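Local coordinates for protein GlcNAc-alpha-1,4-Gal-releasing endo-beta-galactosidase (Clostridium perfringens, PDB 1UPS) that probably hydrolyses O-glycosidic bonds as a calcium-binding endo-beta-galactosidase that releases GlcNAc-alpha-1,4-Gal from glycan chains, at residues Glu76-Asp81 with Leu250-Asp255; Ala368-Val373 with Phe381-Lys386; Ile106-Gly111 with Asp159-Lys164; Lys204-Asp209 with Asp231-Lys236. One frame throughout, in Å; residues are numbered along the deposited sequence. Where two conformers were deposited one is given.

Contact 1. Residues Glu76-Asp81 with Leu250-Asp255; sequences EYITED and LNIYTD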
# COMPACT_ATOMS: atom_id res chain seq x y z
N GLU A 76 10.18 -6.89 -18.67
CA GLU A 76 10.93 -7.95 -17.98
C GLU A 76 10.30 -9.28 -18.33
O GLU A 76 9.08 -9.38 -18.33
CB GLU A 76 10.81 -7.75 -16.47
CG GLU A 76 11.48 -6.46 -16.01
CD GLU A 76 11.43 -6.29 -14.49
OE1 GLU A 76 12.42 -5.78 -13.92
OE2 GLU A 76 10.40 -6.67 -13.89
N TYR A 77 11.11 -10.30 -18.61
CA TYR A 77 10.56 -11.60 -18.97
C TYR A 77 11.40 -12.75 -18.45
O TYR A 77 12.61 -12.60 -18.22
CB TYR A 77 10.34 -11.72 -20.49
CG TYR A 77 11.58 -11.63 -21.39
CD1 TYR A 77 11.99 -10.41 -21.95
CD2 TYR A 77 12.32 -12.78 -21.70
CE1 TYR A 77 13.12 -10.35 -22.82
CE2 TYR A 77 13.44 -12.72 -22.55
CZ TYR A 77 13.83 -11.51 -23.11
OH TYR A 77 14.94 -11.48 -23.94
N ILE A 78 10.74 -13.88 -18.27
CA ILE A 78 11.40 -15.14 -17.93
C ILE A 78 11.17 -16.10 -19.09
O ILE A 78 10.02 -16.35 -19.47
CB ILE A 78 10.77 -15.75 -16.67
CG1 ILE A 78 10.79 -14.74 -15.50
CG2 ILE A 78 11.52 -17.07 -16.30
CD1 ILE A 78 9.97 -15.20 -14.25
N THR A 79 12.25 -16.65 -19.63
CA THR A 79 12.10 -17.65 -20.69
C THR A 79 11.89 -19.05 -20.12
O THR A 79 12.23 -19.32 -18.96
CB THR A 79 13.31 -17.70 -21.62
OG1 THR A 79 14.48 -17.98 -20.84
CG2 THR A 79 13.57 -16.31 -22.24
N GLU A 80 11.37 -19.93 -20.98
CA GLU A 80 11.10 -21.32 -20.60
C GLU A 80 12.37 -22.04 -20.15
O GLU A 80 12.31 -22.92 -19.30
CB GLU A 80 10.45 -22.07 -21.76
CG GLU A 80 9.89 -23.44 -21.36
CD GLU A 80 9.11 -24.13 -22.47
OE1 GLU A 80 8.71 -23.47 -23.48
OE2 GLU A 80 8.87 -25.35 -22.33
N ASP A 81 13.52 -21.66 -20.72
CA ASP A 81 14.80 -22.28 -20.37
C ASP A 81 15.65 -21.46 -19.40
O ASP A 81 16.84 -21.76 -19.17
CB ASP A 81 15.58 -22.67 -21.64
CG ASP A 81 15.87 -21.48 -22.57
OD1 ASP A 81 15.38 -20.34 -22.33
OD2 ASP A 81 16.59 -21.61 -23.58
N LEU A 250 11.91 -3.97 -9.18
CA LEU A 250 10.84 -4.28 -10.10
C LEU A 250 11.18 -5.63 -10.72
O LEU A 250 12.24 -5.79 -11.33
CB LEU A 250 10.74 -3.21 -11.21
CG LEU A 250 10.07 -1.90 -10.80
CD1 LEU A 250 10.48 -0.75 -11.80
CD2 LEU A 250 8.57 -2.07 -10.74
N ASN A 251 10.30 -6.62 -10.55
CA ASN A 251 10.63 -7.97 -10.99
C ASN A 251 9.42 -8.85 -11.28
O ASN A 251 8.26 -8.45 -11.07
CB ASN A 251 11.71 -8.64 -10.07
CG ASN A 251 11.24 -8.97 -8.66
OD1 ASN A 251 10.27 -8.41 -8.16
ND2 ASN A 251 11.95 -9.91 -8.01
N ILE A 252 9.70 -10.03 -11.82
CA ILE A 252 8.66 -10.98 -12.17
C ILE A 252 9.18 -12.37 -11.80
O ILE A 252 10.38 -12.60 -11.84
CB ILE A 252 8.30 -10.86 -13.67
CG1 ILE A 252 7.12 -11.78 -14.02
CG2 ILE A 252 9.55 -11.06 -14.59
CD1 ILE A 252 6.42 -11.43 -15.38
N TYR A 253 8.28 -13.26 -11.39
CA TYR A 253 8.66 -14.55 -10.85
C TYR A 253 7.83 -15.66 -11.46
O TYR A 253 6.66 -15.45 -11.86
CB TYR A 253 8.28 -14.62 -9.38
CG TYR A 253 8.98 -13.72 -8.43
CD1 TYR A 253 8.56 -12.40 -8.26
CD2 TYR A 253 10.03 -14.20 -7.62
CE1 TYR A 253 9.19 -11.56 -7.31
CE2 TYR A 253 10.66 -13.37 -6.68
CZ TYR A 253 10.22 -12.05 -6.54
OH TYR A 253 10.82 -11.21 -5.61
N THR A 254 8.40 -16.86 -11.50
CA THR A 254 7.58 -18.07 -11.55
C THR A 254 8.26 -19.20 -10.78
O THR A 254 9.43 -19.06 -10.40
CB THR A 254 7.20 -18.45 -13.01
OG1 THR A 254 6.16 -19.46 -12.98
CG2 THR A 254 8.40 -19.11 -13.74
N ASP A 255 7.52 -20.28 -10.51
CA ASP A 255 8.04 -21.42 -9.72
C ASP A 255 8.39 -21.02 -8.28
O ASP A 255 9.26 -21.63 -7.64
CB ASP A 255 9.23 -22.03 -10.43
CG ASP A 255 8.85 -22.56 -11.80
OD1 ASP A 255 9.70 -22.52 -12.72
OD2 ASP A 255 7.70 -23.01 -12.03

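Contact 2. Residues Ala368-Val373 with Phe381-Lys386; sequences AQWSEV and FVNRWK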
# COMPACT_ATOMS: atom_id res chain seq x y z
N ALA A 368 -13.61 -0.45 20.29
CA ALA A 368 -13.39 0.98 19.99
C ALA A 368 -12.38 1.19 18.85
O ALA A 368 -11.97 2.32 18.56
CB ALA A 368 -12.94 1.73 21.25
N GLN A 369 -12.00 0.10 18.19
CA GLN A 369 -11.02 0.18 17.11
C GLN A 369 -11.65 -0.19 15.77
O GLN A 369 -12.48 -1.11 15.69
CB GLN A 369 -9.85 -0.74 17.41
CG GLN A 369 -9.07 -0.32 18.64
CD GLN A 369 -7.93 -1.25 18.92
OE1 GLN A 369 -7.55 -2.03 18.04
NE2 GLN A 369 -7.37 -1.19 20.13
N TRP A 370 -11.25 0.53 14.73
CA TRP A 370 -11.92 0.44 13.43
C TRP A 370 -10.94 0.31 12.26
O TRP A 370 -9.90 0.96 12.25
CB TRP A 370 -12.79 1.69 13.23
CG TRP A 370 -13.77 1.90 14.34
CD1 TRP A 370 -13.58 2.64 15.48
CD2 TRP A 370 -15.11 1.39 14.42
NE1 TRP A 370 -14.71 2.60 16.26
CE2 TRP A 370 -15.67 1.85 15.64
CE3 TRP A 370 -15.90 0.58 13.58
CZ2 TRP A 370 -16.97 1.52 16.04
CZ3 TRP A 370 -17.20 0.26 13.97
CH2 TRP A 370 -17.72 0.73 15.20
N SER A 371 -11.25 -0.57 11.30
CA SER A 371 -10.53 -0.62 10.03
C SER A 371 -11.11 0.42 9.08
O SER A 371 -12.33 0.52 8.95
CB SER A 371 -10.65 -2.01 9.40
OG SER A 371 -10.09 -3.01 10.22
N GLU A 372 -10.25 1.18 8.41
CA GLU A 372 -10.67 2.15 7.39
C GLU A 372 -10.58 1.53 6.01
O GLU A 372 -9.52 1.05 5.60
CB GLU A 372 -9.76 3.36 7.43
CG GLU A 372 -10.22 4.49 8.32
CD GLU A 372 -9.20 5.61 8.37
OE1 GLU A 372 -8.78 5.97 9.48
OE2 GLU A 372 -8.82 6.12 7.29
N VAL A 373 -11.70 1.50 5.30
CA VAL A 373 -11.76 0.83 4.01
C VAL A 373 -12.21 1.82 2.93
O VAL A 373 -13.39 2.19 2.89
CB VAL A 373 -12.70 -0.40 4.05
CG1 VAL A 373 -12.65 -1.16 2.74
CG2 VAL A 373 -12.34 -1.33 5.20
N PHE A 381 -15.97 2.27 7.90
CA PHE A 381 -15.33 1.95 9.16
C PHE A 381 -15.87 0.61 9.63
O PHE A 381 -17.07 0.46 9.86
CB PHE A 381 -15.65 3.02 10.20
CG PHE A 381 -15.05 4.35 9.90
CD1 PHE A 381 -15.83 5.38 9.38
CD2 PHE A 381 -13.70 4.57 10.14
CE1 PHE A 381 -15.26 6.62 9.10
CE2 PHE A 381 -13.13 5.80 9.86
CZ PHE A 381 -13.90 6.81 9.35
N VAL A 382 -14.96 -0.36 9.77
CA VAL A 382 -15.34 -1.74 10.08
C VAL A 382 -14.73 -2.14 11.43
O VAL A 382 -13.54 -1.95 11.65
CB VAL A 382 -14.87 -2.70 8.98
CG1 VAL A 382 -15.23 -4.12 9.33
CG2 VAL A 382 -15.48 -2.31 7.62
N ASN A 383 -15.56 -2.65 12.34
CA ASN A 383 -15.10 -2.84 13.72
C ASN A 383 -14.03 -3.93 13.83
O ASN A 383 -14.07 -4.91 13.09
CB ASN A 383 -16.29 -3.17 14.62
CG ASN A 383 -15.96 -3.04 16.07
OD1 ASN A 383 -15.77 -4.04 16.77
ND2 ASN A 383 -15.85 -1.80 16.56
N ARG A 384 -13.07 -3.76 14.75
CA ARG A 384 -12.05 -4.79 14.95
C ARG A 384 -12.60 -5.98 15.75
O ARG A 384 -12.40 -7.15 15.37
CB ARG A 384 -10.82 -4.22 15.67
CG ARG A 384 -9.66 -5.22 15.75
CD ARG A 384 -8.56 -4.80 16.69
NE ARG A 384 -7.43 -5.73 16.64
CZ ARG A 384 -6.22 -5.47 17.15
NH1 ARG A 384 -5.99 -4.32 17.77
NH2 ARG A 384 -5.26 -6.38 17.05
N TRP A 385 -13.29 -5.68 16.85
CA TRP A 385 -13.85 -6.72 17.73
C TRP A 385 -14.87 -7.56 16.97
O TRP A 385 -14.87 -8.80 17.08
CB TRP A 385 -14.50 -6.05 18.93
CG TRP A 385 -14.96 -6.99 20.03
CD1 TRP A 385 -14.34 -8.16 20.46
CD2 TRP A 385 -16.12 -6.84 20.84
NE1 TRP A 385 -15.06 -8.72 21.48
CE2 TRP A 385 -16.16 -7.93 21.74
CE3 TRP A 385 -17.15 -5.88 20.91
CZ2 TRP A 385 -17.18 -8.09 22.68
CZ3 TRP A 385 -18.15 -6.03 21.85
CH2 TRP A 385 -18.17 -7.13 22.72
N LYS A 386 -15.71 -6.89 16.19
CA LYS A 386 -16.76 -7.55 15.41
C LYS A 386 -16.63 -7.19 13.94
O LYS A 386 -17.33 -6.31 13.44
CB LYS A 386 -18.16 -7.17 15.93
CG LYS A 386 -18.43 -7.47 17.42
CD LYS A 386 -18.50 -8.97 17.72
CE LYS A 386 -18.49 -9.22 19.23
NZ LYS A 386 -18.31 -10.66 19.58
O HOH W 1 -11.97 -5.18 11.05

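Contact 3. Residues Ile106-Gly111 with Asp159-Lys164; sequences IHNFSG and DWFNSK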
# COMPACT_ATOMS: atom_id res chain seq x y z
N ILE A 106 21.31 -6.75 2.01
CA ILE A 106 19.93 -6.26 1.86
C ILE A 106 18.89 -7.38 1.71
O ILE A 106 19.03 -8.26 0.84
CB ILE A 106 19.80 -5.25 0.69
CG1 ILE A 106 20.68 -4.02 0.95
CG2 ILE A 106 18.32 -4.83 0.55
CD1 ILE A 106 20.38 -3.26 2.29
N HIS A 107 17.84 -7.32 2.53
CA HIS A 107 16.66 -8.19 2.39
C HIS A 107 17.02 -9.68 2.50
O HIS A 107 16.95 -10.46 1.51
CB HIS A 107 15.88 -7.90 1.09
CG HIS A 107 14.57 -8.63 1.02
ND1 HIS A 107 13.52 -8.36 1.88
CD2 HIS A 107 14.16 -9.65 0.23
CE1 HIS A 107 12.52 -9.19 1.62
NE2 HIS A 107 12.88 -9.97 0.62
N ASN A 108 17.40 -10.05 3.71
CA ASN A 108 17.80 -11.42 4.04
C ASN A 108 16.60 -12.33 4.31
O ASN A 108 16.36 -12.76 5.44
CB ASN A 108 18.78 -11.43 5.22
CG ASN A 108 19.58 -12.71 5.29
OD1 ASN A 108 19.39 -13.61 4.47
ND2 ASN A 108 20.52 -12.78 6.24
N PHE A 109 15.85 -12.61 3.25
CA PHE A 109 14.60 -13.36 3.36
C PHE A 109 14.87 -14.78 3.88
O PHE A 109 14.01 -15.38 4.53
CB PHE A 109 13.86 -13.44 2.01
CG PHE A 109 14.67 -14.04 0.91
CD1 PHE A 109 14.64 -15.43 0.66
CD2 PHE A 109 15.48 -13.25 0.11
CE1 PHE A 109 15.41 -15.99 -0.35
CE2 PHE A 109 16.26 -13.80 -0.90
CZ PHE A 109 16.22 -15.18 -1.14
N SER A 110 16.07 -15.29 3.62
CA SER A 110 16.42 -16.66 4.03
C SER A 110 17.12 -16.74 5.40
O SER A 110 17.32 -17.83 5.94
CB SER A 110 17.26 -17.33 2.96
OG SER A 110 18.60 -16.84 2.98
N GLY A 111 17.48 -15.58 5.96
CA GLY A 111 18.24 -15.53 7.21
C GLY A 111 19.60 -16.22 7.14
O GLY A 111 20.08 -16.75 8.14
N ASP A 159 24.48 -4.05 7.92
CA ASP A 159 24.37 -5.51 7.90
C ASP A 159 22.89 -5.88 8.00
O ASP A 159 22.04 -4.98 7.92
CB ASP A 159 25.27 -6.14 8.96
CG ASP A 159 24.76 -5.98 10.38
OD1 ASP A 159 23.60 -5.58 10.64
OD2 ASP A 159 25.52 -6.26 11.35
N TRP A 160 22.57 -7.17 8.15
CA TRP A 160 21.18 -7.59 8.35
C TRP A 160 20.85 -7.83 9.82
O TRP A 160 19.89 -7.27 10.36
CB TRP A 160 20.87 -8.88 7.55
CG TRP A 160 19.50 -9.46 7.86
CD1 TRP A 160 19.21 -10.51 8.70
CD2 TRP A 160 18.24 -9.01 7.34
NE1 TRP A 160 17.85 -10.73 8.75
CE2 TRP A 160 17.23 -9.83 7.91
CE3 TRP A 160 17.86 -7.98 6.46
CZ2 TRP A 160 15.87 -9.67 7.61
CZ3 TRP A 160 16.50 -7.82 6.15
CH2 TRP A 160 15.52 -8.66 6.73
N PHE A 161 21.64 -8.66 10.49
CA PHE A 161 21.24 -9.14 11.81
C PHE A 161 21.16 -8.07 12.90
O PHE A 161 20.36 -8.19 13.85
CB PHE A 161 22.11 -10.34 12.22
CG PHE A 161 21.84 -11.56 11.39
CD1 PHE A 161 22.74 -11.96 10.41
CD2 PHE A 161 20.66 -12.26 11.55
CE1 PHE A 161 22.47 -13.09 9.62
CE2 PHE A 161 20.38 -13.40 10.77
CZ PHE A 161 21.29 -13.79 9.80
N ASN A 162 21.93 -6.99 12.74
CA ASN A 162 21.86 -5.89 13.69
C ASN A 162 21.06 -4.68 13.21
O ASN A 162 20.82 -3.75 13.98
CB ASN A 162 23.26 -5.48 14.13
CG ASN A 162 24.01 -6.62 14.77
OD1 ASN A 162 23.66 -7.06 15.87
ND2 ASN A 162 25.02 -7.14 14.07
N SER A 163 20.60 -4.73 11.96
CA SER A 163 19.80 -3.64 11.41
C SER A 163 18.35 -3.70 11.90
O SER A 163 17.76 -4.79 12.02
CB SER A 163 19.80 -3.70 9.88
OG SER A 163 19.08 -2.60 9.33
N LYS A 164 17.77 -2.52 12.12
CA LYS A 164 16.35 -2.38 12.34
C LYS A 164 15.70 -1.63 11.15
O LYS A 164 14.55 -1.23 11.24
CB LYS A 164 16.07 -1.60 13.63
CG LYS A 164 16.47 -2.31 14.93

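Contact 4. Residues Lys204-Asp209 with Asp231-Lys236; sequences KVPSGD and DNELFK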
# COMPACT_ATOMS: atom_id res chain seq x y z
N LYS A 204 -10.23 -7.02 -5.27
CA LYS A 204 -10.55 -6.77 -6.67
C LYS A 204 -10.45 -5.28 -7.00
O LYS A 204 -10.92 -4.42 -6.21
CB LYS A 204 -11.97 -7.25 -6.96
CG LYS A 204 -12.12 -8.78 -6.86
CD LYS A 204 -13.50 -9.28 -7.24
CE LYS A 204 -13.56 -10.80 -7.08
NZ LYS A 204 -13.91 -11.20 -5.68
N VAL A 205 -9.86 -4.99 -8.16
CA VAL A 205 -9.81 -3.61 -8.66
C VAL A 205 -11.24 -3.13 -9.00
O VAL A 205 -12.11 -3.94 -9.38
CB VAL A 205 -8.83 -3.43 -9.86
CG1 VAL A 205 -7.38 -3.79 -9.46
CG2 VAL A 205 -9.28 -4.25 -11.08
N PRO A 206 -11.49 -1.84 -8.81
CA PRO A 206 -12.86 -1.31 -9.02
C PRO A 206 -13.28 -1.18 -10.48
O PRO A 206 -14.49 -1.07 -10.75
CB PRO A 206 -12.81 0.07 -8.34
CG PRO A 206 -11.39 0.49 -8.44
CD PRO A 206 -10.55 -0.81 -8.32
N SER A 207 -12.31 -1.20 -11.40
CA SER A 207 -12.58 -1.05 -12.83
C SER A 207 -11.40 -1.56 -13.64
O SER A 207 -10.28 -1.63 -13.13
CB SER A 207 -12.84 0.42 -13.20
OG SER A 207 -11.75 1.22 -12.78
N GLY A 208 -11.67 -1.91 -14.90
CA GLY A 208 -10.60 -2.30 -15.80
C GLY A 208 -10.16 -3.76 -15.69
O GLY A 208 -10.63 -4.51 -14.83
N ASP A 209 -9.25 -4.12 -16.59
CA ASP A 209 -8.71 -5.47 -16.74
C ASP A 209 -7.18 -5.36 -16.70
O ASP A 209 -6.54 -5.14 -17.73
CB ASP A 209 -9.16 -6.05 -18.10
CG ASP A 209 -8.95 -7.57 -18.20
OD1 ASP A 209 -8.44 -8.06 -19.24
OD2 ASP A 209 -9.27 -8.34 -17.28
N ASP A 231 -5.46 3.99 -10.55
CA ASP A 231 -5.97 4.98 -11.50
C ASP A 231 -6.41 6.26 -10.78
O ASP A 231 -7.50 6.80 -11.03
CB ASP A 231 -7.11 4.37 -12.33
CG ASP A 231 -6.61 3.31 -13.28
OD1 ASP A 231 -7.44 2.59 -13.86
OD2 ASP A 231 -5.39 3.14 -13.48
N ASN A 232 -5.54 6.71 -9.89
CA ASN A 232 -5.69 7.98 -9.16
C ASN A 232 -6.76 8.04 -8.08
O ASN A 232 -7.10 9.14 -7.61
CB ASN A 232 -5.89 9.17 -10.14
CG ASN A 232 -4.74 9.33 -11.11
OD1 ASN A 232 -3.58 9.00 -10.78
ND2 ASN A 232 -5.03 9.86 -12.31
N GLU A 233 -7.33 6.89 -7.71
CA GLU A 233 -8.36 6.82 -6.67
C GLU A 233 -7.90 5.94 -5.50
O GLU A 233 -7.35 4.84 -5.70
CB GLU A 233 -9.69 6.27 -7.22
CG GLU A 233 -10.79 6.19 -6.15
CD GLU A 233 -12.14 5.71 -6.68
OE1 GLU A 233 -12.36 4.47 -6.74
OE2 GLU A 233 -12.98 6.59 -7.03
N LEU A 234 -8.13 6.41 -4.28
CA LEU A 234 -7.63 5.68 -3.09
C LEU A 234 -8.21 4.27 -3.01
O LEU A 234 -9.44 4.08 -3.15
CB LEU A 234 -7.96 6.48 -1.82
CG LEU A 234 -7.38 5.89 -0.52
CD1 LEU A 234 -5.85 5.86 -0.53
CD2 LEU A 234 -7.90 6.69 0.66
N PHE A 235 -7.33 3.29 -2.77
CA PHE A 235 -7.69 1.86 -2.85
C PHE A 235 -7.38 1.13 -1.53
O PHE A 235 -8.13 0.22 -1.14
CB PHE A 235 -6.93 1.23 -4.04
CG PHE A 235 -7.16 -0.27 -4.23
CD1 PHE A 235 -8.31 -0.73 -4.86
CD2 PHE A 235 -6.20 -1.19 -3.82
CE1 PHE A 235 -8.51 -2.12 -5.06
CE2 PHE A 235 -6.39 -2.57 -4.00
CZ PHE A 235 -7.54 -3.02 -4.64
N LYS A 236 -6.32 1.56 -0.84
CA LYS A 236 -5.89 0.92 0.42
C LYS A 236 -5.08 1.91 1.27
O LYS A 236 -4.35 2.75 0.74
CB LYS A 236 -5.01 -0.30 0.13
CG LYS A 236 -4.63 -1.09 1.39
CD LYS A 236 -3.87 -2.35 1.05
CE LYS A 236 -3.47 -3.17 2.29
NZ LYS A 236 -2.84 -4.50 1.90
O HOH W 2 -10.04 2.81 -14.20

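Contact 1. Residues Glu76-Asp81 with Leu250-Asp255
The side chain of E76 lies across the backbone of L250 and N251, spanning the interior of the two-sheet beta-sandwich of family GH16. Strand 73-78 belongs to one sheet and strand 246-254 to the other. Their short segments run nearly parallel, 19° apart, with axes 7.0 Å from each other, so no backbone hydrogen bonds join them, and side chains bridge the gap. Each strand finds its backbone partners within its own sheet, I78 with K267 and I252 with S96.

Three residues carry the packing. I252 turns its CG2 branch towards the opposite strand and sets it between two carbons, with 4.0 Å from I252 CG2 to both E76 CB and I78 CG1. Branching at CB suits isoleucine to this place: CG2 meets E76 and I78 while the CG1 arm, anti to the backbone N, leaves to one side, and the residue also packs on W269. I78 crosses I252 obliquely. With CG1 anti to its carbonyl carbon and CD1 extended beyond, it lays the CD1 methyl on the peptide between Y253 and T254, 3.5 Å from Y253 C.

E76 is a buried acid with a long, extended chain. E76 OE2 accepts from the indole NE1 of W269 and also rests 3.2 Å from N251 CA. E76 OE1 stands 2.6 Å from L250 O, a gap so short between two oxygens that the carboxylic acid may well carry a proton.

N251 and Y253 point to the other face of their strand. There N251 OD1 accepts from W149 NE1, Y253 OH is hydrogen-bonded to Y52 OH, and N251 ND2 donates to Y253 OH at 3.0 Å.

Contact 2. Residues Ala368-Val373 with Phe381-Lys386
On the inner face of this pair of strands W370, N383, F381 and E372 pack closely, whereas the other face carries S371 and V382, which are partly exposed and touch more loosely. The amide of N383 stands on the indole of W370, their planes 77° apart. N383 ND2 sits over one face, offset toward the rim, 3.4 Å from W370 CH2, while it donates to the carbonyl of S367. With CG anti to its backbone N, N383 also brings OD1 round to accept from K386 N, an Asx motif that turns the chain after the strand. Next along, the methylene CG of E372 lies 3.5 Å from F381 CE2, the two side chains running side by side. Glutamate suits the place because its methylenes pack on the ring while its carboxylate reaches a hydrogen bond with Y239 and a salt bridge with K329.

The strands form an antiparallel hairpin in what is probably the ricin-like beta-trefoil domain. S371 and V382 are its hydrogen-bonded pair: S371 N gives to V382 O at 2.7 Å, and V382 N gives back to S371 O at 2.9 Å. Past the strand ends, two bonds join R384 to buried Q369. R384 N donates to Q369 O at 2.9 Å from above the carbonyl plane. R384 NH1 donates to Q369 OE1 at 2.8 Å, on a lone pair, and shares a salt bridge with D333.

On the looser face a water bridges S371 OG to N383 O, a role that suits the short polar serine. At the margin V373 CG2 touches V382 CG2 at 4.1 Å.

Contact 3. Residues Ile106-Gly111 with Asp159-Lys164
Two type I beta turns, N108-G111 and W160-S163, carry most of this contact between long loops, and an asparagine on a tryptophan is its centre. N108 and W160 point their CB atoms at each other, and CG anti to the backbone N carries each group on. N108 CB sits over the five-membered ring of W160, 3.3 Å from its centroid and 12° off the ring normal, a CH-pi contact. A methylene next to an amide has somewhat acidic hydrogens, so it suits an electron-rich indole. The six-membered ring reaches under the backbone, with W160 CZ3 3.4 Å from N108 N. Beyond CB the amide stands steeply to the indole, and ND2 is spent on a hydrogen bond to the carbonyl of T112.

The loops emerge beside strand 145-152 of the GH16 sandwich: one follows that strand, while H107 in the other rests its side chain on V151 and meets W149 edge-to-face. H107 CA lies near W160 CZ3, just before N108, the centre of an inverse gamma turn.

F161 completes the outer side. Its ring receives the edge of W160, whose CD1 points at the ring centre from 3.6 Å above the plane. G111 O lies at the edge of the F161 ring, in its plane, 3.6 Å from F161 CZ. G111 has positive phi, easily adopted by a residue without a side chain. The second turn is braced by D159: OD1 takes N162 N at 3.0 Å in an Asx motif, and OD2 takes N162 ND2 at 2.9 Å through its syn lone pair.

Contact 4. Residues Lys204-Asp209 with Asp231-Lys236
F235 leaves its strand with CG anti to the backbone N (chi1 178°), so that CB directs the ring at the loop 204-209. Along the ring, CD1 is the first atom to arrive, 4.1 Å from P206 CD. CE1 reaches farther, lying 4.1 Å from both P206 CD and V205 CA. It also comes within 3.5 Å of K204 O, which lies at the ring edge and in its plane, where the slightly positive aromatic hydrogens suit a carbonyl oxygen. CZ, at the tip, is 4.0 Å from the same K204 O. W182 meets the ring with its plane only about 15° away.

Proline suits the loop side, giving an apolar, rigid surface to an aromatic neighbour at an exposed place. Farther out the contact is wet: a water donates to D231 OD1 at 2.6 Å and is hydrogen-bonded to S207 OG at 2.7 Å. D231 is held on its own side by H215, through OD1, and by the backbone N of I216, through OD2.

The backbone under F235 is unusual for a strand: its psi of -33° goes with a classic beta bulge, in which F235 and K236 both face F228 on strand 225-230.

Contacts 1, 3 and 4 all lie within the GH16 region, and along the chain contacts 3 and 4 are both nested inside the loop that contact 1 closes. Contact 2 follows later, in the probable beta-trefoil, its centre 39 Å from that of contact 1 and on the opposite side of the chain's centre. Contact 4 stands nearest to it, with closest atoms about 6 Å apart though not touching. Contacts 1 and 3 likewise come within about 7 Å at their nearest atoms. Contact 1 lies nearest the calcium site of E37, N39, G72 and D272, the L250 side chain still about 12 Å from the ion.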